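Local coordinates for protein putative DD-carboxypeptidase TP_0574 (Treponema pallidum, PDB 1O75) that is a zinc-stimulated, penicillin-binding lipoprotein with carboxypeptidase activity on synthetic depsipeptides and possibly a D,D-carboxypeptidase that lowers peptidoglycan cross-linking, at residues B[74-79]-B[95-100]; B[105-110]-B[129-134]. The protein carries 2 engineered substitutions. All blocks are in the same frame, centred on the assembly; numbering follows the deposited sequence.

Contact 1: residues B[74-79]-B[95-100]; sequences LGEKVL and YETDPS
The ring of Y95 is met obliquely by a methyl of V78, whose CG2 lies 3.7 Å from Y95 CD1, while its hydroxyl is hydrogen-bonded to S136. The framework is the beta hairpin of strands 69-85 and 91-98, here strongly splayed, with short axes at 102°. A second flat group, the carboxylate of E76, is approached from above its plane: T97 OG1 donates to E76 OE1 at 2.7 Å. The pyrrolidine of P99 sets CB against the other oxygen of that carboxylate, OE2, which also pairs with S387 of the second subunit, so one acid ties the hairpin to the dimer seen in the crystal. V78 and T97 face each other as an antiparallel non-hydrogen-bonded pair, flanked by two backbone bonds. D98 N reaches K77 O in its carbonyl plane at 2.8 Å, whereas the straighter bond from L79 N (169°) comes to E96 O from above the plane. Beyond it L79 folds its CD1 methyl back over the opposite chain, 3.6 Å from T97 O. The torsions put E76 and T97 together: T97 holds OG1 in the crowded position between its N and carbonyl carbon (chi1 72°), and the extended E76 chain crosses it at about a right angle. D98 closes an Asx turn, its OD1 accepting from both N and OG of S100. D98 OD2 accepts a hydrogen bond from a water at 2.9 Å, and that water accepts from K77 NZ at 2.8 Å, a solvent bridge between two side chains probably of opposite charge, whose NZ and OD2 lie 5.5 Å apart.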
loop_
_atom_site.group_PDB
_atom_site.type_symbol
_atom_site.label_atom_id
_atom_site.label_comp_id
_atom_site.label_asym_id
_atom_site.label_seq_id
_atom_site.Cartn_x
_atom_site.Cartn_y
_atom_site.Cartn_z
ATOM N N LEU B 74 4.497 26.799 -5.381
ATOM C CA LEU B 74 4.679 27.539 -6.617
ATOM C C LEU B 74 3.982 26.727 -7.700
ATOM O O LEU B 74 4.125 25.501 -7.743
ATOM C CB LEU B 74 6.165 27.627 -6.965
ATOM C CG LEU B 74 6.496 28.333 -8.281
ATOM C CD1 LEU B 74 6.318 29.835 -8.076
ATOM C CD2 LEU B 74 7.941 28.026 -8.703
ATOM N N GLY B 75 3.243 27.405 -8.574
ATOM C CA GLY B 75 2.556 26.705 -9.649
ATOM C C GLY B 75 2.612 27.432 -10.981
ATOM O O GLY B 75 2.885 28.640 -11.023
ATOM N N GLU B 76 2.363 26.698 -12.067
ATOM C CA GLU B 76 2.374 27.274 -13.411
ATOM C C GLU B 76 0.947 27.397 -13.922
ATOM O O GLU B 76 0.115 26.503 -13.706
ATOM C CB GLU B 76 3.159 26.398 -14.380
ATOM C CG GLU B 76 4.547 26.079 -13.931
ATOM C CD GLU B 76 5.289 25.208 -14.913
ATOM O OE1 GLU B 76 4.646 24.388 -15.603
ATOM O OE2 GLU B 76 6.523 25.331 -14.984
ATOM N N LYS B 77 0.670 28.496 -14.612
ATOM C CA LYS B 77 -0.671 28.722 -15.139
ATOM C C LYS B 77 -1.165 27.566 -15.986
ATOM O O LYS B 77 -0.468 27.076 -16.880
ATOM C CB LYS B 77 -0.729 30.007 -15.976
ATOM C CG LYS B 77 -2.156 30.332 -16.431
ATOM C CD LYS B 77 -2.143 31.411 -17.502
ATOM C CE LYS B 77 -3.523 31.651 -18.085
ATOM N NZ LYS B 77 -3.416 32.571 -19.271
ATOM N N VAL B 78 -2.378 27.119 -15.681
ATOM C CA VAL B 78 -2.998 26.022 -16.431
ATOM C C VAL B 78 -3.656 26.562 -17.713
ATOM O O VAL B 78 -4.427 27.517 -17.649
ATOM C CB VAL B 78 -4.094 25.341 -15.587
ATOM C CG1 VAL B 78 -4.909 24.407 -16.456
ATOM C CG2 VAL B 78 -3.445 24.567 -14.420
ATOM N N LEU B 79 -3.340 25.934 -18.844
ATOM C CA LEU B 79 -3.876 26.281 -20.157
ATOM C C LEU B 79 -4.975 25.291 -20.534
ATOM O O LEU B 79 -5.911 25.625 -21.268
ATOM C CB LEU B 79 -2.769 26.247 -21.213
ATOM C CG LEU B 79 -1.687 27.309 -21.016
ATOM C CD1 LEU B 79 -0.603 27.111 -22.045
ATOM C CD2 LEU B 79 -2.304 28.710 -21.139
ATOM N N TYR B 95 -2.575 17.929 -17.160
ATOM C CA TYR B 95 -2.522 19.332 -17.528
ATOM C C TYR B 95 -1.586 19.769 -18.628
ATOM O O TYR B 95 -0.663 19.062 -19.023
ATOM C CB TYR B 95 -2.082 20.151 -16.314
ATOM C CG TYR B 95 -2.865 19.996 -15.043
ATOM C CD1 TYR B 95 -3.856 20.908 -14.716
ATOM C CD2 TYR B 95 -2.559 18.990 -14.111
ATOM C CE1 TYR B 95 -4.524 20.848 -13.501
ATOM C CE2 TYR B 95 -3.235 18.917 -12.880
ATOM C CZ TYR B 95 -4.212 19.853 -12.587
ATOM O OH TYR B 95 -4.916 19.827 -11.402
ATOM N N GLU B 96 -1.836 21.006 -19.059
ATOM C CA GLU B 96 -1.012 21.711 -20.029
ATOM C C GLU B 96 -0.842 23.049 -19.313
ATOM O O GLU B 96 -1.818 23.618 -18.791
ATOM C CB GLU B 96 -1.743 21.882 -21.356
ATOM C CG GLU B 96 -0.829 22.302 -22.485
ATOM C CD GLU B 96 -1.567 22.470 -23.804
ATOM O OE1 GLU B 96 -2.348 21.558 -24.166
ATOM O OE2 GLU B 96 -1.356 23.511 -24.475
ATOM N N THR B 97 0.388 23.544 -19.225
ATOM C CA THR B 97 0.599 24.800 -18.516
ATOM C C THR B 97 1.475 25.762 -19.297
ATOM O O THR B 97 2.072 25.401 -20.282
ATOM C CB THR B 97 1.313 24.572 -17.182
ATOM O OG1 THR B 97 2.683 24.232 -17.449
ATOM C CG2 THR B 97 0.650 23.431 -16.403
ATOM N N ASP B 98 1.552 26.987 -18.804
ATOM C CA ASP B 98 2.399 28.009 -19.418
ATOM C C ASP B 98 3.489 28.239 -18.374
ATOM O O ASP B 98 3.244 28.878 -17.353
ATOM C CB ASP B 98 1.592 29.295 -19.621
ATOM C CG ASP B 98 2.403 30.403 -20.292
ATOM O OD1 ASP B 98 3.650 30.277 -20.359
ATOM O OD2 ASP B 98 1.782 31.399 -20.739
ATOM N N PRO B 99 4.699 27.713 -18.604
ATOM C CA PRO B 99 5.772 27.904 -17.620
ATOM C C PRO B 99 6.156 29.355 -17.307
ATOM O O PRO B 99 6.715 29.630 -16.242
ATOM C CB PRO B 99 6.942 27.133 -18.224
ATOM C CG PRO B 99 6.276 26.095 -19.078
ATOM C CD PRO B 99 5.155 26.864 -19.718
ATOM N N SER B 100 5.847 30.286 -18.209
ATOM C CA SER B 100 6.220 31.685 -17.994
ATOM C C SER B 100 5.293 32.443 -17.052
ATOM O O SER B 100 5.600 33.561 -16.630
ATOM C CB SER B 100 6.295 32.428 -19.338
ATOM O OG SER B 100 5.011 32.566 -19.926
HETATM O O HOH W 1 -0.976 32.127 -20.658
#

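Contact 2: residues B[105-110]-B[129-134]; sequences VRASAS and VALADR
The carbonyl oxygen V129 O is held from segment 105-110 by one hydrogen bond and one weaker approach. S108 N donates to it at 2.9 Å, arriving nearly along the C=O axis with an N-H...O angle of 162°, and A107 CA adds a CA-H...O contact at 3.3 Å. V129 also uses its other peptide group: V129 N donates to R106 O, in the plane of that carbonyl. The two bonds straddle A107 and form a single beta bridge, by which the loop between strands 120-124 and 137-140 is tied to strand 101-114 of the mixed sheet, a strand that pairs with 69-85 and with 120-124. The strand residues alternate, for V105 and A107 turn their backbone bonds to V73 and V71 of strand 69-85, while R106 and S108 turn theirs to the loop. Methyl groups pack around the bridge. V105 and V129 cross at about a right angle and meet CG2 to CG2 at 3.8 Å; in each valine this branch occupies the crowded position between the backbone N and the carbonyl carbon. The same placement carries V129 CG2 to 3.5 Å from R106 O. Further along, L131 CG lies beside its backbone N, and the end of the side chain comes nearer the strand, L131 CD1 lying 3.8 Å from A107 CB, with F138 as a neighbour outside the segments. L131 N is held by Q66; the S108 side chain leaves the backbone away from the loop, and its OG bonds to K156 NZ. Across the two segments every hydrogen bond is therefore backbone to backbone and side chain meets side chain through aliphatic groups, so the loop is fixed by peptide geometry and aliphatic fit, not by paired charges.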
loop_
_atom_site.group_PDB
_atom_site.type_symbol
_atom_site.label_atom_id
_atom_site.label_comp_id
_atom_site.label_asym_id
_atom_site.label_seq_id
_atom_site.Cartn_x
_atom_site.Cartn_y
_atom_site.Cartn_z
ATOM N N VAL B 105 1.981 30.999 -3.463
ATOM C CA VAL B 105 1.061 31.297 -2.391
ATOM C C VAL B 105 1.396 30.442 -1.201
ATOM O O VAL B 105 2.125 29.465 -1.323
ATOM C CB VAL B 105 -0.405 30.967 -2.806
ATOM C CG1 VAL B 105 -0.821 31.825 -4.011
ATOM C CG2 VAL B 105 -0.523 29.478 -3.165
ATOM N N ARG B 106 0.870 30.826 -0.049
ATOM C CA ARG B 106 1.043 30.043 1.154
ATOM C C ARG B 106 -0.104 29.020 1.126
ATOM O O ARG B 106 -1.215 29.352 0.707
ATOM C CB ARG B 106 0.917 30.935 2.394
ATOM C CG ARG B 106 2.027 31.973 2.511
ATOM C CD ARG B 106 1.998 32.678 3.866
ATOM N NE ARG B 106 0.936 33.676 3.943
ATOM C CZ ARG B 106 0.930 34.818 3.260
ATOM N NH1 ARG B 106 1.937 35.120 2.445
ATOM N NH2 ARG B 106 -0.090 35.659 3.385
ATOM N N ALA B 107 0.169 27.786 1.549
ATOM C CA ALA B 107 -0.857 26.743 1.606
ATOM C C ALA B 107 -0.979 26.421 3.081
ATOM O O ALA B 107 -0.002 25.992 3.726
ATOM C CB ALA B 107 -0.420 25.502 0.803
ATOM N N SER B 108 -2.161 26.627 3.639
ATOM C CA SER B 108 -2.335 26.402 5.067
ATOM C C SER B 108 -3.781 26.071 5.369
ATOM O O SER B 108 -4.693 26.673 4.795
ATOM C CB SER B 108 -1.902 27.672 5.827
ATOM O OG SER B 108 -1.954 27.509 7.236
ATOM N N ALA B 109 -4.004 25.104 6.248
ATOM C CA ALA B 109 -5.357 24.752 6.599
ATOM C C ALA B 109 -5.364 24.354 8.053
ATOM O O ALA B 109 -4.331 23.949 8.585
ATOM C CB ALA B 109 -5.861 23.598 5.726
ATOM N N SER B 110 -6.519 24.499 8.698
ATOM C CA SER B 110 -6.680 24.132 10.090
ATOM C C SER B 110 -7.514 22.859 10.139
ATOM O O SER B 110 -8.713 22.866 9.824
ATOM C CB SER B 110 -7.370 25.253 10.865
ATOM O OG SER B 110 -6.597 26.445 10.777
ATOM N N VAL B 129 -4.079 29.685 0.717
ATOM C CA VAL B 129 -5.054 28.803 0.091
ATOM C C VAL B 129 -5.073 27.509 0.884
ATOM O O VAL B 129 -4.114 27.204 1.618
ATOM C CB VAL B 129 -4.702 28.476 -1.362
ATOM C CG1 VAL B 129 -4.578 29.765 -2.161
ATOM C CG2 VAL B 129 -3.414 27.660 -1.436
ATOM N N ALA B 130 -6.171 26.772 0.769
ATOM C CA ALA B 130 -6.310 25.491 1.441
ATOM C C ALA B 130 -6.356 24.460 0.326
ATOM O O ALA B 130 -7.334 24.389 -0.431
ATOM C CB ALA B 130 -7.584 25.448 2.265
ATOM N N LEU B 131 -5.286 23.676 0.199
ATOM C CA LEU B 131 -5.211 22.666 -0.843
ATOM C C LEU B 131 -6.212 21.551 -0.549
ATOM O O LEU B 131 -6.555 21.297 0.613
ATOM C CB LEU B 131 -3.791 22.081 -0.914
ATOM C CG LEU B 131 -2.682 23.121 -1.177
ATOM C CD1 LEU B 131 -1.300 22.436 -1.239
ATOM C CD2 LEU B 131 -2.962 23.831 -2.509
ATOM N N ALA B 132 -6.687 20.898 -1.606
ATOM C CA ALA B 132 -7.622 19.782 -1.461
ATOM C C ALA B 132 -6.791 18.517 -1.395
ATOM O O ALA B 132 -5.660 18.495 -1.862
ATOM C CB ALA B 132 -8.565 19.704 -2.676
ATOM N N ASP B 133 -7.367 17.460 -0.846
ATOM C CA ASP B 133 -6.674 16.188 -0.723
ATOM C C ASP B 133 -6.178 15.771 -2.099
ATOM O O ASP B 133 -6.928 15.843 -3.067
ATOM C CB ASP B 133 -7.640 15.134 -0.162
ATOM C CG ASP B 133 -6.925 13.932 0.429
ATOM O OD1 ASP B 133 -5.806 13.601 -0.013
ATOM O OD2 ASP B 133 -7.501 13.302 1.329
ATOM N N ARG B 134 -4.929 15.309 -2.181
ATOM C CA ARG B 134 -4.309 14.886 -3.439
ATOM C C ARG B 134 -4.270 16.015 -4.484
ATOM O O ARG B 134 -4.237 15.760 -5.690
ATOM C CB ARG B 134 -5.045 13.675 -4.035
ATOM C CG ARG B 134 -4.995 12.398 -3.169
ATOM C CD ARG B 134 -5.574 11.214 -3.925
ATOM N NE ARG B 134 -6.933 11.505 -4.385
ATOM C CZ ARG B 134 -8.015 11.518 -3.608
ATOM N NH1 ARG B 134 -7.919 11.240 -2.307
ATOM N NH2 ARG B 134 -9.197 11.840 -4.126
#

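Contacts 1 and 2 illustrate how one curved sheet is built from pairings in series: contact 1 closes the hairpin of strands 69-85 and 91-98, and the chain then enters strand 101-114, to which the loop of contact 2 is bonded. Strand 69-85 lies beside both 91-98 and 101-114 and so connects them. The centres of the two contacts are 18 Å apart and their nearest atoms about 5 Å, without touching. A xenon pocket of E72, L74, M104 and K151 includes a residue of contact 1, L74, which touches the gas; the V105 side chain of contact 2 is about 9 Å from a bound xenon. Contact 1 alone reaches the second subunit.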